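Local coordinates for nitroreductase family protein (Sphingopyxis sp., PDB 7DP1) that reduces nitro groups of dinitroaniline herbicides as an FMN-containing, NADPH-dependent nitroreductase, at residues R62-A65 and V66-V70; Q126-Y129 and R130-A134; P149-A152 and D153-M156; G155-L158 and Q159-L163. The protein carries 1 engineered substitution. All coordinates share one frame; numbering follows the deposited sequence.

Interaction 1 of 4, residues R62-A65 and V66-V70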
loop_
_atom_site.group_PDB
_atom_site.type_symbol
_atom_site.label_atom_id
_atom_site.label_comp_id
_atom_site.label_asym_id
_atom_site.label_seq_id
_atom_site.Cartn_x
_atom_site.Cartn_y
_atom_site.Cartn_z
ATOM N N ARG A 62 21.538 -18.149 2.764
ATOM C CA ARG A 62 21.218 -17.244 1.662
ATOM C C ARG A 62 21.070 -15.822 2.174
ATOM O O ARG A 62 21.628 -14.870 1.625
ATOM C CB ARG A 62 19.933 -17.685 0.973
ATOM C CG ARG A 62 20.039 -19.078 0.358
ATOM C CD ARG A 62 20.996 -19.092 -0.817
ATOM N NE ARG A 62 20.680 -18.020 -1.750
ATOM C CZ ARG A 62 21.462 -16.972 -1.970
ATOM N NH1 ARG A 62 22.618 -16.856 -1.325
ATOM N NH2 ARG A 62 21.082 -16.041 -2.831
ATOM N N TRP A 63 20.305 -15.702 3.249
ATOM C CA TRP A 63 20.086 -14.442 3.925
ATOM C C TRP A 63 21.448 -13.927 4.418
ATOM O O TRP A 63 21.687 -12.722 4.464
ATOM C CB TRP A 63 19.051 -14.651 5.036
ATOM C CG TRP A 63 18.813 -13.570 6.056
ATOM C CD1 TRP A 63 18.491 -13.772 7.371
ATOM C CD2 TRP A 63 18.844 -12.144 5.872
ATOM N NE1 TRP A 63 18.329 -12.571 8.013
ATOM C CE2 TRP A 63 18.545 -11.556 7.121
ATOM C CE3 TRP A 63 19.109 -11.311 4.787
ATOM C CZ2 TRP A 63 18.504 -10.173 7.308
ATOM C CZ3 TRP A 63 19.080 -9.942 4.976
ATOM C CH2 TRP A 63 18.783 -9.387 6.229
ATOM N N GLN A 64 22.365 -14.838 4.739
ATOM C CA GLN A 64 23.714 -14.402 5.126
ATOM C C GLN A 64 24.544 -13.911 3.936
ATOM O O GLN A 64 25.347 -12.990 4.078
ATOM C CB GLN A 64 24.482 -15.542 5.814
ATOM C CG GLN A 64 24.552 -15.426 7.317
ATOM C CD GLN A 64 25.279 -14.177 7.760
ATOM O OE1 GLN A 64 26.278 -13.783 7.161
ATOM N NE2 GLN A 64 24.775 -13.542 8.811
ATOM N N ALA A 65 24.368 -14.531 2.774
ATOM C CA ALA A 65 25.063 -14.093 1.566
ATOM C C ALA A 65 24.638 -12.666 1.167
ATOM O O ALA A 65 25.484 -11.819 0.862
ATOM C CB ALA A 65 24.823 -15.068 0.428
ATOM N N VAL A 66 23.337 -12.402 1.163
ATOM C CA VAL A 66 22.859 -11.058 0.834
ATOM C C VAL A 66 23.497 -10.047 1.771
ATOM O O VAL A 66 23.955 -8.995 1.333
ATOM C CB VAL A 66 21.314 -10.939 0.918
ATOM C CG1 VAL A 66 20.846 -9.522 0.574
ATOM C CG2 VAL A 66 20.659 -11.968 0.022
ATOM N N GLN A 67 23.580 -10.395 3.051
ATOM C CA GLN A 67 24.163 -9.491 4.037
ATOM C C GLN A 67 25.621 -9.161 3.765
ATOM O O GLN A 67 26.033 -8.010 3.917
ATOM C CB GLN A 67 24.019 -10.079 5.439
ATOM C CG GLN A 67 22.606 -9.910 6.005
ATOM C CD GLN A 67 22.409 -10.649 7.313
ATOM O OE1 GLN A 67 22.702 -10.123 8.383
ATOM N NE2 GLN A 67 21.913 -11.876 7.234
ATOM N N ASP A 68 26.387 -10.159 3.325
ATOM C CA ASP A 68 27.825 -10.005 3.142
ATOM C C ASP A 68 28.117 -9.180 1.901
ATOM O O ASP A 68 29.006 -8.328 1.892
ATOM C CB ASP A 68 28.496 -11.373 3.011
ATOM C CG ASP A 68 28.486 -12.160 4.310
ATOM O OD1 ASP A 68 28.195 -11.569 5.373
ATOM O OD2 ASP A 68 28.783 -13.373 4.268
ATOM N N ALA A 69 27.355 -9.454 0.848
ATOM C CA ALA A 69 27.499 -8.734 -0.400
ATOM C C ALA A 69 27.211 -7.257 -0.201
ATOM O O ALA A 69 27.951 -6.405 -0.677
ATOM C CB ALA A 69 26.588 -9.315 -1.444
ATOM N N VAL A 70 26.131 -6.957 0.511
ATOM C CA VAL A 70 25.777 -5.572 0.753
ATOM C C VAL A 70 26.807 -4.907 1.679
ATOM O O VAL A 70 27.158 -3.742 1.497
ATOM C CB VAL A 70 24.370 -5.468 1.351
ATOM C CG1 VAL A 70 24.090 -4.048 1.806
ATOM C CG2 VAL A 70 23.319 -5.891 0.306
#
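Trp63 and Gln67, one turn apart on helix 60-74, make the close-packed half of this contact. The Gln67 amide lies stacked over one face of the indole, the two planes 28° apart, with NE2 3.4 Å from Trp63 CD2. Lower down the same side chain, Gln67 CG sits 3.9 Å from the centroid of the six-membered ring, a CH-pi contact. NE2 also donates to Trp63 O at 2.9 Å, coming from above the carbonyl plane, so one residue holds the amide by both its ring and its backbone. CG of Trp63 stands anti to the backbone N (chi1 169°), which swings the indole forward under Gln67, while NE1 bonds to Ala134 O. With an alanine here, the Gln67 amide would probably lose its stacking surface and Ala134 O its indole donor. The outer side is looser: Gln64 and Asp68 are exposed, and Gln64 OE1 comes within 3.4 Å of Asp68 OD1 with no bond between these two acceptors. Arg62 instead turns to Gln229 of the second subunit. This is the i to i+4 pattern of an amphipathic helix, whose inner face (Trp63 on Met137, Val66 on Phe139) covers the nitroreductase sheet.

Interaction 2 of 4, residues Q126-Y129 and R130-A134. With FMN (flavin mononucleotide), chain C.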
loop_
_atom_site.group_PDB
_atom_site.type_symbol
_atom_site.label_atom_id
_atom_site.label_comp_id
_atom_site.label_asym_id
_atom_site.label_seq_id
_atom_site.Cartn_x
_atom_site.Cartn_y
_atom_site.Cartn_z
ATOM N N GLN A 126 23.339 1.055 10.739
ATOM C CA GLN A 126 23.906 -0.043 9.969
ATOM C C GLN A 126 23.267 -1.387 10.318
ATOM O O GLN A 126 23.328 -2.329 9.533
ATOM C CB GLN A 126 25.419 -0.078 10.162
ATOM C CG GLN A 126 26.073 1.202 9.675
ATOM C CD GLN A 126 27.367 0.963 8.922
ATOM O OE1 GLN A 126 28.036 -0.052 9.119
ATOM N NE2 GLN A 126 27.720 1.898 8.045
ATOM N N GLN A 127 22.629 -1.460 11.482
ATOM C CA GLN A 127 21.923 -2.663 11.906
ATOM C C GLN A 127 20.825 -3.007 10.903
ATOM O O GLN A 127 20.408 -4.161 10.803
ATOM C CB GLN A 127 21.319 -2.470 13.296
ATOM C CG GLN A 127 22.336 -2.501 14.431
ATOM C CD GLN A 127 22.742 -3.907 14.840
ATOM O OE1 GLN A 127 22.483 -4.874 14.130
ATOM N NE2 GLN A 127 23.387 -4.021 15.994
ATOM N N ASN A 128 20.374 -1.999 10.154
ATOM C CA ASN A 128 19.375 -2.192 9.096
ATOM C C ASN A 128 19.812 -3.322 8.175
ATOM O O ASN A 128 19.009 -4.145 7.730
ATOM C CB ASN A 128 19.187 -0.914 8.258
ATOM C CG ASN A 128 18.101 0.012 8.795
ATOM O OD1 ASN A 128 16.938 -0.099 8.418
ATOM N ND2 ASN A 128 18.494 0.966 9.636
ATOM N N TYR A 129 21.100 -3.344 7.874
ATOM C CA TYR A 129 21.610 -4.271 6.883
ATOM C C TYR A 129 21.870 -5.664 7.473
ATOM O O TYR A 129 22.352 -6.558 6.774
ATOM C CB TYR A 129 22.849 -3.667 6.223
ATOM C CG TYR A 129 22.445 -2.427 5.444
ATOM C CD1 TYR A 129 21.652 -2.528 4.303
ATOM C CD2 TYR A 129 22.809 -1.151 5.874
ATOM C CE1 TYR A 129 21.250 -1.391 3.598
ATOM C CE2 TYR A 129 22.414 -0.008 5.167
ATOM C CZ TYR A 129 21.642 -0.140 4.036
ATOM O OH TYR A 129 21.254 0.978 3.336
ATOM N N ARG A 130 21.485 -5.851 8.736
ATOM C CA ARG A 130 21.331 -7.186 9.298
ATOM C C ARG A 130 19.866 -7.458 9.658
ATOM O O ARG A 130 19.567 -8.388 10.405
ATOM C CB ARG A 130 22.173 -7.334 10.565
ATOM C CG ARG A 130 23.541 -6.700 10.516
ATOM C CD ARG A 130 24.249 -6.867 11.863
ATOM N NE ARG A 130 25.386 -7.777 11.816
ATOM C CZ ARG A 130 26.602 -7.433 11.407
ATOM N NH1 ARG A 130 26.839 -6.193 11.002
ATOM N NH2 ARG A 130 27.578 -8.327 11.403
ATOM N N GLY A 131 18.951 -6.680 9.089
ATOM C CA GLY A 131 17.533 -6.887 9.323
ATOM C C GLY A 131 17.211 -6.754 10.803
ATOM O O GLY A 131 16.224 -7.301 11.298
ATOM N N PHE A 132 18.057 -6.012 11.508
ATOM C CA PHE A 132 17.921 -5.826 12.948
ATOM C C PHE A 132 17.892 -7.168 13.655
ATOM O O PHE A 132 17.249 -7.299 14.694
ATOM C CB PHE A 132 16.659 -5.025 13.290
ATOM C CG PHE A 132 16.616 -3.662 12.664
ATOM C CD1 PHE A 132 17.562 -2.706 12.991
ATOM C CD2 PHE A 132 15.636 -3.337 11.744
ATOM C CE1 PHE A 132 17.523 -1.444 12.426
ATOM C CE2 PHE A 132 15.598 -2.079 11.165
ATOM C CZ PHE A 132 16.544 -1.129 11.506
ATOM N N GLY A 133 18.539 -8.171 13.063
ATOM C CA GLY A 133 18.639 -9.477 13.683
ATOM C C GLY A 133 17.492 -10.422 13.389
ATOM O O GLY A 133 17.388 -11.490 13.988
ATOM N N ALA A 134 16.617 -10.025 12.480
ATOM C CA ALA A 134 15.528 -10.893 12.058
ATOM C C ALA A 134 16.080 -12.107 11.311
ATOM O O ALA A 134 17.035 -11.988 10.537
ATOM C CB ALA A 134 14.555 -10.138 11.198
HETATM N N1 FMN C . 12.498 1.819 8.986
HETATM C C2 FMN C . 13.867 1.703 9.118
HETATM O O2 FMN C . 14.393 1.795 10.220
HETATM N N3 FMN C . 14.665 1.487 8.018
HETATM C C4 FMN C . 14.112 1.378 6.764
HETATM O O4 FMN C . 14.853 1.165 5.787
HETATM C C4A FMN C . 12.730 1.509 6.631
HETATM N N5 FMN C . 12.139 1.416 5.390
HETATM C C5A FMN C . 10.770 1.521 5.244
HETATM C C6 FMN C . 10.217 1.406 3.971
HETATM C C7 FMN C . 8.850 1.513 3.800
HETATM C C7M FMN C . 8.229 1.381 2.444
HETATM C C8 FMN C . 8.032 1.732 4.897
HETATM C C8M FMN C . 6.553 1.817 4.652
HETATM C C9 FMN C . 8.578 1.851 6.177
HETATM C C9A FMN C . 9.959 1.749 6.357
HETATM N N10 FMN C . 10.553 1.860 7.605
HETATM C C10 FMN C . 11.927 1.740 7.741
HETATM C "C1'" FMN C . 9.733 2.073 8.838
HETATM C "C2'" FMN C . 9.222 3.497 9.038
HETATM O "O2'" FMN C . 10.249 4.293 9.571
HETATM C "C3'" FMN C . 8.062 3.442 10.027
HETATM O "O3'" FMN C . 6.983 2.830 9.351
HETATM C "C4'" FMN C . 7.590 4.809 10.515
HETATM O "O4'" FMN C . 8.558 5.495 11.290
HETATM C "C5'" FMN C . 6.383 4.588 11.393
HETATM O "O5'" FMN C . 6.786 3.787 12.477
HETATM P P FMN C . 5.915 2.467 12.769
HETATM O O1P FMN C . 6.639 1.631 13.786
HETATM O O2P FMN C . 4.545 2.882 13.278
HETATM O O3P FMN C . 5.744 1.704 11.468
#
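Gln127, Arg130 and Phe132 carry this tight turn, and the Gln127 carbonyl oxygen is where they meet. Arg130 N donates to Gln127 O at 2.9 Å and Phe132 N donates to the same Gln127 O at 3.1 Å, the two arriving from opposite faces of the carbonyl plane. Phe132 reaches its place with a positive phi (56°), following Gly131, whose N bonds to Asn128 O. The Phe132 side chain then folds back: with CG beside the backbone N (chi1 -59°), the ring runs along the preceding residues. Gln127 CB lies 3.8 Å from Phe132 CD1, and Asn128 CA sits over one face, a CH-pi contact 4.1 Å from the ring centroid. At the far end Phe132 CZ touches the Asn128 amide, 3.3 Å from OD1. That oxygen accepts from the flavin, N3 of FMN to Asn128 OD1 measuring 2.8 Å, and ND2 is tied to Phe125 O, which fixes the rotation of the amide. FMN O2 lies near the plane of the Phe132 ring, at its edge. On the exposed side Gln127 OE1 rests 3.5 Å from Arg130 CD, a van der Waals touch on a methylene, the amide and guanidinium planes standing steeply to each other. The turn links helix 119-126 to strand 136-143; Tyr129 and Arg130 lean on helix 60-74, and Phe132 packs on Cys173 and Gln175 of strand 171-175.

Interaction 3 of 4, residues P149-A152 and D153-M156. With FMN (flavin mononucleotide), chain D.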
loop_
_atom_site.group_PDB
_atom_site.type_symbol
_atom_site.label_atom_id
_atom_site.label_comp_id
_atom_site.label_asym_id
_atom_site.label_seq_id
_atom_site.Cartn_x
_atom_site.Cartn_y
_atom_site.Cartn_z
ATOM N N PRO A 149 0.863 3.623 -9.843
ATOM C CA PRO A 149 -0.291 2.909 -9.283
ATOM C C PRO A 149 0.007 1.435 -8.955
ATOM O O PRO A 149 -0.628 0.873 -8.065
ATOM C CB PRO A 149 -1.328 2.985 -10.403
ATOM C CG PRO A 149 -0.505 3.073 -11.659
ATOM C CD PRO A 149 0.647 3.969 -11.264
ATOM N N GLN A 150 0.899 0.786 -9.707
ATOM C CA GLN A 150 1.217 -0.592 -9.361
ATOM C C GLN A 150 2.056 -0.630 -8.082
ATOM O O GLN A 150 1.984 -1.574 -7.303
ATOM C CB GLN A 150 1.926 -1.308 -10.501
ATOM C CG GLN A 150 0.986 -1.741 -11.614
ATOM C CD GLN A 150 0.581 -0.596 -12.505
ATOM O OE1 GLN A 150 1.412 0.215 -12.897
ATOM N NE2 GLN A 150 -0.696 -0.536 -12.851
ATOM N N TRP A 151 2.858 0.403 -7.873
ATOM C CA TRP A 151 3.572 0.504 -6.629
ATOM C C TRP A 151 2.602 0.642 -5.471
ATOM O O TRP A 151 2.837 0.073 -4.419
ATOM C CB TRP A 151 4.570 1.669 -6.671
ATOM C CG TRP A 151 5.824 1.238 -7.395
ATOM C CD1 TRP A 151 5.903 0.742 -8.669
ATOM C CD2 TRP A 151 7.156 1.207 -6.874
ATOM N NE1 TRP A 151 7.202 0.428 -8.978
ATOM C CE2 TRP A 151 7.991 0.705 -7.891
ATOM C CE3 TRP A 151 7.724 1.577 -5.659
ATOM C CZ2 TRP A 151 9.368 0.551 -7.720
ATOM C CZ3 TRP A 151 9.085 1.425 -5.489
ATOM C CH2 TRP A 151 9.894 0.916 -6.517
ATOM N N ALA A 152 1.485 1.346 -5.664
ATOM C CA ALA A 152 0.509 1.432 -4.573
ATOM C C ALA A 152 -0.100 0.050 -4.303
ATOM O O ALA A 152 -0.315 -0.309 -3.145
ATOM C CB ALA A 152 -0.584 2.477 -4.880
ATOM N N ASP A 153 -0.340 -0.729 -5.366
ATOM C CA ASP A 153 -0.812 -2.114 -5.242
ATOM C C ASP A 153 0.140 -2.918 -4.367
ATOM O O ASP A 153 -0.288 -3.704 -3.538
ATOM C CB ASP A 153 -0.907 -2.819 -6.605
ATOM C CG ASP A 153 -1.890 -2.173 -7.569
ATOM O OD1 ASP A 153 -2.828 -1.472 -7.127
ATOM O OD2 ASP A 153 -1.735 -2.421 -8.797
ATOM N N MET A 154 1.441 -2.724 -4.550
ATOM C CA MET A 154 2.399 -3.454 -3.721
ATOM C C MET A 154 2.262 -3.092 -2.230
ATOM O O MET A 154 2.364 -3.972 -1.351
ATOM C CB MET A 154 3.846 -3.192 -4.196
ATOM C CG MET A 154 4.166 -3.808 -5.575
ATOM S SD MET A 154 5.949 -3.869 -5.941
ATOM C CE MET A 154 6.351 -2.138 -6.095
ATOM N N GLY A 155 2.064 -1.807 -1.955
ATOM C CA GLY A 155 1.855 -1.341 -0.582
ATOM C C GLY A 155 0.645 -2.022 0.026
ATOM O O GLY A 155 0.649 -2.458 1.179
ATOM N N MET A 156 -0.398 -2.149 -0.776
ATOM C CA MET A 156 -1.624 -2.793 -0.307
ATOM C C MET A 156 -1.298 -4.202 0.127
ATOM O O MET A 156 -1.712 -4.645 1.201
ATOM C CB MET A 156 -2.689 -2.779 -1.400
ATOM C CG MET A 156 -3.228 -1.369 -1.699
ATOM S SD MET A 156 -4.306 -1.420 -3.143
ATOM C CE MET A 156 -4.145 0.309 -3.650
HETATM N N1 FMN D . -12.440 -1.547 -9.944
HETATM C C2 FMN D . -13.304 -0.925 -10.809
HETATM O O2 FMN D . -14.336 -1.501 -11.130
HETATM N N3 FMN D . -13.026 0.337 -11.297
HETATM C C4 FMN D . -11.882 1.011 -10.930
HETATM O O4 FMN D . -11.679 2.151 -11.386
HETATM C C4A FMN D . -10.995 0.373 -10.053
HETATM N N5 FMN D . -9.828 0.981 -9.648
HETATM C C5A FMN D . -8.986 0.355 -8.752
HETATM C C6 FMN D . -7.830 0.998 -8.347
HETATM C C7 FMN D . -6.973 0.371 -7.450
HETATM C C7M FMN D . -5.737 1.085 -6.999
HETATM C C8 FMN D . -7.264 -0.897 -6.963
HETATM C C8M FMN D . -6.353 -1.552 -5.958
HETATM C C9 FMN D . -8.422 -1.540 -7.372
HETATM C C9A FMN D . -9.288 -0.908 -8.262
HETATM N N10 FMN D . -10.447 -1.535 -8.690
HETATM C C10 FMN D . -11.289 -0.899 -9.566
HETATM C "C1'" FMN D . -10.838 -2.899 -8.189
HETATM C "C2'" FMN D . -10.017 -4.018 -8.821
HETATM O "O2'" FMN D . -10.505 -4.325 -10.104
HETATM C "C3'" FMN D . -10.124 -5.230 -7.896
HETATM O "O3'" FMN D . -9.511 -4.938 -6.659
HETATM C "C4'" FMN D . -9.507 -6.506 -8.465
HETATM O "O4'" FMN D . -10.275 -6.882 -9.594
HETATM C "C5'" FMN D . -9.638 -7.595 -7.400
HETATM O "O5'" FMN D . -11.013 -7.742 -7.035
HETATM P P FMN D . -11.487 -7.617 -5.489
HETATM O O1P FMN D . -13.005 -7.653 -5.520
HETATM O O2P FMN D . -10.987 -8.741 -4.623
HETATM O O3P FMN D . -10.897 -6.349 -4.930
HETATM O O HOH W 1 -2.706 -2.351 -11.034
#
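Met156 N donates to Ala152 O at 3.0 Å, in the carbonyl plane, one of the run of i to i+4 bonds that builds this part of helix 148-167. The chain of Met156 stays extended beyond CG (chi2 172°), and its CG passes 3.4 Å from the same Ala152 O on the way to the flavin. Met156 SD comes 3.5 Å from C8M of FMN, and CE lies against both ring methyls. Asp153 covers C8M too, with OD1 3.7 Å away; that oxygen is held by Gly47 N, which would fix the carboxylate beside the dimethylbenzene end. Gln150 runs alongside Asp153, its CG 4.0 Å from Asp153 OD2, with its amide steeply turned to the carboxylate and OE1 bonded to Gly147 N. Around the helix, Trp151 and Met154 form a Met-aromatic pair. Met154 CE does the touching: it lies over one indole face, 3.6 Å from the centroid of the five-membered ring and 11° off the normal, while SD stands farther out above that face. Trp151 also meets Phe198 and Tyr85, and Met154 rests on the sheet strands. The FMN that Asp153 and Met156 touch is hydrogen-bonded to Arg18, Arg22 and Asn128 of the second subunit, so this helix closes the dimethylbenzene end of a flavin site whose polar grip comes largely from the second subunit, as in the dimeric nitroreductase fold.

Interaction 4 of 4, residues G155-L158 and Q159-L163. With FMN (flavin mononucleotide), chain D.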
loop_
_atom_site.group_PDB
_atom_site.type_symbol
_atom_site.label_atom_id
_atom_site.label_comp_id
_atom_site.label_asym_id
_atom_site.label_seq_id
_atom_site.Cartn_x
_atom_site.Cartn_y
_atom_site.Cartn_z
ATOM N N GLY A 155 2.064 -1.807 -1.955
ATOM C CA GLY A 155 1.855 -1.341 -0.582
ATOM C C GLY A 155 0.645 -2.022 0.026
ATOM O O GLY A 155 0.649 -2.458 1.179
ATOM N N MET A 156 -0.398 -2.149 -0.776
ATOM C CA MET A 156 -1.624 -2.793 -0.307
ATOM C C MET A 156 -1.298 -4.202 0.127
ATOM O O MET A 156 -1.712 -4.645 1.201
ATOM C CB MET A 156 -2.689 -2.779 -1.400
ATOM C CG MET A 156 -3.228 -1.369 -1.699
ATOM S SD MET A 156 -4.306 -1.420 -3.143
ATOM C CE MET A 156 -4.145 0.309 -3.650
ATOM N N TRP A 157 -0.545 -4.906 -0.706
ATOM C CA TRP A 157 -0.113 -6.278 -0.360
ATOM C C TRP A 157 0.782 -6.312 0.865
ATOM O O TRP A 157 0.562 -7.085 1.798
ATOM C CB TRP A 157 0.617 -6.924 -1.521
ATOM C CG TRP A 157 1.111 -8.310 -1.227
ATOM C CD1 TRP A 157 0.377 -9.455 -1.271
ATOM C CD2 TRP A 157 2.458 -8.711 -0.877
ATOM N NE1 TRP A 157 1.171 -10.545 -0.981
ATOM C CE2 TRP A 157 2.448 -10.120 -0.728
ATOM C CE3 TRP A 157 3.653 -8.019 -0.661
ATOM C CZ2 TRP A 157 3.604 -10.867 -0.378
ATOM C CZ3 TRP A 157 4.801 -8.758 -0.306
ATOM C CH2 TRP A 157 4.759 -10.169 -0.166
ATOM N N LEU A 158 1.801 -5.464 0.859
ATOM C CA LEU A 158 2.753 -5.430 1.958
ATOM C C LEU A 158 2.083 -5.176 3.296
ATOM O O LEU A 158 2.392 -5.837 4.287
ATOM C CB LEU A 158 3.822 -4.348 1.709
ATOM C CG LEU A 158 4.978 -4.473 2.699
ATOM C CD1 LEU A 158 5.713 -5.809 2.489
ATOM C CD2 LEU A 158 5.930 -3.301 2.578
ATOM N N GLN A 159 1.191 -4.177 3.354
ATOM C CA GLN A 159 0.462 -3.934 4.599
ATOM C C GLN A 159 -0.407 -5.140 4.981
ATOM O O GLN A 159 -0.602 -5.431 6.155
ATOM C CB GLN A 159 -0.411 -2.672 4.488
ATOM C CG GLN A 159 -1.331 -2.413 5.685
ATOM C CD GLN A 159 -0.579 -1.952 6.930
ATOM O OE1 GLN A 159 0.629 -2.229 7.107
ATOM N NE2 GLN A 159 -1.284 -1.251 7.806
ATOM N N SER A 160 -0.957 -5.837 3.995
ATOM C CA SER A 160 -1.670 -7.078 4.328
ATOM C C SER A 160 -0.746 -8.048 5.060
ATOM O O SER A 160 -1.109 -8.613 6.115
ATOM C CB SER A 160 -2.236 -7.726 3.068
ATOM O OG SER A 160 -3.173 -6.847 2.461
ATOM N N VAL A 161 0.464 -8.230 4.529
ATOM C CA VAL A 161 1.403 -9.158 5.171
ATOM C C VAL A 161 1.756 -8.727 6.595
ATOM O O VAL A 161 1.712 -9.517 7.538
ATOM C CB VAL A 161 2.670 -9.289 4.309
ATOM C CG1 VAL A 161 3.738 -10.136 5.012
ATOM C CG2 VAL A 161 2.278 -9.881 2.948
ATOM N N MET A 162 2.076 -7.451 6.756
ATOM C CA MET A 162 2.504 -6.944 8.048
ATOM C C MET A 162 1.407 -7.106 9.111
ATOM O O MET A 162 1.676 -7.439 10.261
ATOM C CB MET A 162 2.908 -5.479 7.901
ATOM C CG MET A 162 4.200 -5.313 7.094
ATOM S SD MET A 162 4.737 -3.604 7.139
ATOM C CE MET A 162 3.692 -2.916 5.870
ATOM N N LEU A 163 0.158 -6.859 8.723
ATOM C CA LEU A 163 -0.947 -7.063 9.656
ATOM C C LEU A 163 -1.166 -8.529 9.996
ATOM O O LEU A 163 -1.420 -8.852 11.150
ATOM C CB LEU A 163 -2.229 -6.472 9.086
ATOM C CG LEU A 163 -2.179 -4.943 9.011
ATOM C CD1 LEU A 163 -3.433 -4.405 8.367
ATOM C CD2 LEU A 163 -2.018 -4.412 10.425
HETATM N N1 FMN D . -12.440 -1.547 -9.944
HETATM C C2 FMN D . -13.304 -0.925 -10.809
HETATM O O2 FMN D . -14.336 -1.501 -11.130
HETATM N N3 FMN D . -13.026 0.337 -11.297
HETATM C C4 FMN D . -11.882 1.011 -10.930
HETATM O O4 FMN D . -11.679 2.151 -11.386
HETATM C C4A FMN D . -10.995 0.373 -10.053
HETATM N N5 FMN D . -9.828 0.981 -9.648
HETATM C C5A FMN D . -8.986 0.355 -8.752
HETATM C C6 FMN D . -7.830 0.998 -8.347
HETATM C C7 FMN D . -6.973 0.371 -7.450
HETATM C C7M FMN D . -5.737 1.085 -6.999
HETATM C C8 FMN D . -7.264 -0.897 -6.963
HETATM C C8M FMN D . -6.353 -1.552 -5.958
HETATM C C9 FMN D . -8.422 -1.540 -7.372
HETATM C C9A FMN D . -9.288 -0.908 -8.262
HETATM N N10 FMN D . -10.447 -1.535 -8.690
HETATM C C10 FMN D . -11.289 -0.899 -9.566
HETATM C "C1'" FMN D . -10.838 -2.899 -8.189
HETATM C "C2'" FMN D . -10.017 -4.018 -8.821
HETATM O "O2'" FMN D . -10.505 -4.325 -10.104
HETATM C "C3'" FMN D . -10.124 -5.230 -7.896
HETATM O "O3'" FMN D . -9.511 -4.938 -6.659
HETATM C "C4'" FMN D . -9.507 -6.506 -8.465
HETATM O "O4'" FMN D . -10.275 -6.882 -9.594
HETATM C "C5'" FMN D . -9.638 -7.595 -7.400
HETATM O "O5'" FMN D . -11.013 -7.742 -7.035
HETATM P P FMN D . -11.487 -7.617 -5.489
HETATM O O1P FMN D . -13.005 -7.653 -5.520
HETATM O O2P FMN D . -10.987 -8.741 -4.623
HETATM O O3P FMN D . -10.897 -6.349 -4.930
#
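The Trp157 indole carries Val161 CG2 over one face, 3.7 Å from the centroid of its six-membered ring and 15° off the normal. The methyl is displaced toward the rim, nearest CE2 and CZ2, and the indole is also stacked with the ring of Trp53. This is an i to i+4 CH-pi contact on helix 148-167, a buried helix at the dimer interface of the nitroreductase fold. Trp157 has CG anti to the backbone N (chi1 179°), a torsion that extends the indole outward, nearly square to the helix axis, so that the CG2 methyl of Val161, one turn later, settles on its C-terminal-side face. Phe38 and Ala41 of helix 31-41 close on both residues. A serine in place of Trp157 would probably leave Val161 CG2 and the Trp53 ring without the surface they rest on, opening a gap against helix 31-41. A second pair, Leu158 and Met162, crosses on the side facing strand 195-204, where both touch Leu201; Met162 bends at its last torsion (-81°), carrying CE back to within 3.8 Å of Leu158 CG. Gln159 points its amide to the partner chain: its NE2 bonds to Ser160 OG of the second subunit, and Ser160 OG receives the matching bond from Gln159 of that subunit. The same hydroxyl donates within its own chain. Met156 O is thus gripped twice, by Ser160 OG at 2.9 Å and by Ser160 N at 3.1 Å, from opposite faces of its carbonyl plane.

All four contacts are local, each closing a turn or two of chain; from the N terminus, interactions 1, 2 and 3 follow in series, and interaction 4 begins where interaction 3 ends. Interaction 1 lies on helix 60-74; interaction 2, the turn leading into strand 136-143, comes back to touch it, with Ala134 O meeting Trp63 NE1 and Tyr129 and Arg130 packing on Gln67. Interactions 3 and 4 share Gly155 and Met156 on helix 148-167; none nests within another or crosses it. Interactions 2 and 4 stand about 20 Å apart between centres, on opposite sides of the chain's centre. Interaction 2 meets one FMN, and interactions 3 and 4 the other, where the second subunit adjoins.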